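Local coordinates for protein esterase (uncultured bacterium pCosCE1, PDB 7ATL) that hydrolyses carboxylic esters as a family VIII carboxylesterase of the beta-lactamase fold and also transfers acyl groups promiscuously to acceptors other than water, at residues Tyr210-Val214 and Ala254-Gln258. Residues are numbered along the deposited sequence.
Sequences YTTDV and ALDAQ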
loop_
_atom_site.group_PDB
_atom_site.type_symbol
_atom_site.label_atom_id
_atom_site.label_comp_id
_atom_site.label_asym_id
_atom_site.label_seq_id
_atom_site.Cartn_x
_atom_site.Cartn_y
_atom_site.Cartn_z
ATOM N N TYR A 210 4.869 -13.673 3.741
ATOM C CA TYR A 210 6.164 -13.856 4.438
ATOM C C TYR A 210 7.199 -14.408 3.457
ATOM O O TYR A 210 6.799 -14.882 2.374
ATOM C CB TYR A 210 5.987 -14.796 5.623
ATOM C CG TYR A 210 5.995 -16.262 5.288
ATOM C CD1 TYR A 210 4.878 -16.880 4.762
ATOM C CD2 TYR A 210 7.121 -17.037 5.508
ATOM C CE1 TYR A 210 4.869 -18.237 4.479
ATOM C CE2 TYR A 210 7.135 -18.392 5.221
ATOM C CZ TYR A 210 5.995 -19.002 4.726
ATOM O OH TYR A 210 5.982 -20.348 4.485
ATOM N N THR A 211 8.482 -14.339 3.824
ATOM C CA THR A 211 9.608 -14.893 3.029
ATOM C C THR A 211 10.446 -15.807 3.922
ATOM O O THR A 211 10.534 -15.514 5.132
ATOM C CB THR A 211 10.440 -13.778 2.392
ATOM O OG1 THR A 211 11.428 -14.427 1.589
ATOM C CG2 THR A 211 11.085 -12.861 3.407
ATOM N N THR A 212 10.991 -16.884 3.350
ATOM C CA THR A 212 12.016 -17.756 3.981
ATOM C C THR A 212 13.416 -17.330 3.530
ATOM O O THR A 212 14.374 -17.879 4.060
ATOM C CB THR A 212 11.823 -19.238 3.634
ATOM O OG1 THR A 212 11.955 -19.378 2.218
ATOM C CG2 THR A 212 10.508 -19.798 4.145
ATOM N N ASP A 213 13.521 -16.394 2.591
ATOM C CA ASP A 213 14.806 -15.924 2.014
ATOM C C ASP A 213 15.276 -14.697 2.802
ATOM O O ASP A 213 15.110 -13.561 2.304
ATOM C CB ASP A 213 14.626 -15.659 0.521
ATOM C CG ASP A 213 15.893 -15.265 -0.209
ATOM O OD1 ASP A 213 16.857 -14.840 0.464
ATOM O OD2 ASP A 213 15.893 -15.368 -1.460
ATOM N N VAL A 214 15.869 -14.930 3.974
ATOM C CA VAL A 214 16.326 -13.874 4.930
ATOM C C VAL A 214 17.305 -12.901 4.261
ATOM O O VAL A 214 17.143 -11.699 4.469
ATOM C CB VAL A 214 16.971 -14.483 6.193
ATOM C CG1 VAL A 214 17.324 -13.395 7.215
ATOM C CG2 VAL A 214 16.092 -15.576 6.807
ATOM N N ALA A 254 7.815 -10.259 8.853
ATOM C CA ALA A 254 8.002 -10.685 7.441
ATOM C C ALA A 254 8.601 -12.101 7.339
ATOM O O ALA A 254 8.490 -12.701 6.252
ATOM C CB ALA A 254 8.873 -9.676 6.729
ATOM N N LEU A 255 9.248 -12.613 8.394
ATOM C CA LEU A 255 9.955 -13.930 8.364
ATOM C C LEU A 255 9.113 -15.013 9.027
ATOM O O LEU A 255 9.495 -16.173 8.907
ATOM C CB LEU A 255 11.323 -13.804 9.045
ATOM C CG LEU A 255 12.262 -12.765 8.417
ATOM C CD1 LEU A 255 13.515 -12.575 9.251
ATOM C CD2 LEU A 255 12.622 -13.142 6.989
ATOM N N ASP A 256 7.996 -14.634 9.643
ATOM C CA ASP A 256 7.154 -15.511 10.487
ATOM C C ASP A 256 6.031 -16.092 9.628
ATOM O O ASP A 256 5.089 -15.365 9.339
ATOM C CB ASP A 256 6.600 -14.717 11.670
ATOM C CG ASP A 256 5.820 -15.545 12.670
ATOM O OD1 ASP A 256 5.677 -16.759 12.438
ATOM O OD2 ASP A 256 5.358 -14.957 13.673
ATOM N N ALA A 257 6.093 -17.374 9.289
ATOM C CA ALA A 257 5.054 -18.064 8.485
ATOM C C ALA A 257 3.723 -18.120 9.261
ATOM O O ALA A 257 2.691 -18.441 8.633
ATOM C CB ALA A 257 5.548 -19.447 8.097
ATOM N N GLN A 258 3.740 -17.841 10.569
ATOM C CA GLN A 258 2.550 -17.964 11.463
ATOM C C GLN A 258 1.862 -16.603 11.614
ATOM O O GLN A 258 0.711 -16.579 12.058
ATOM C CB GLN A 258 2.889 -18.442 12.887
ATOM C CG GLN A 258 3.622 -19.780 13.002
ATOM C CD GLN A 258 3.179 -20.809 11.990
ATOM O OE1 GLN A 258 3.992 -21.409 11.275
ATOM N NE2 GLN A 258 1.877 -21.013 11.918
HETATM O O HOH W 1 11.883 -17.329 7.533
#
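Two loops of the beta-lactamase-family domain meet here, one between helix 190-199 and strand 221-222, one between strands 246-249 and 268-269. Thr211 N donates to Ala254 O at 2.9 Å, the one direct hydrogen bond between the segments. Tyr210 CA also lies 3.2 Å from Ala254 O, a CA-H...O contact. The p rotamer of Tyr210 turns a ring face to Ala257 CB, 3.6 Å from the ring centroid, in a CH-pi contact. The CA-to-CB bond of Leu255 points away from 210-214, but its m,t conformation brings CD2 back to 3.9 Å from Thr211 CG2 and 4.2 Å from Val214 CG2. Leu217 packs on Thr211 and Leu255 as well. With chi1 t, Thr211 OG1 accepts from Asp213 N at 3.0 Å, an ST turn. Asp256 OD1 accepts from Gln258 N at 2.9 Å, an Asx turn. A water donates to Thr211 O and Leu255 O. Thr211 OG1 and Asp256 OD1 thus bond within their own loops, while one backbone hydrogen bond, a water bridge and apolar contacts join the two.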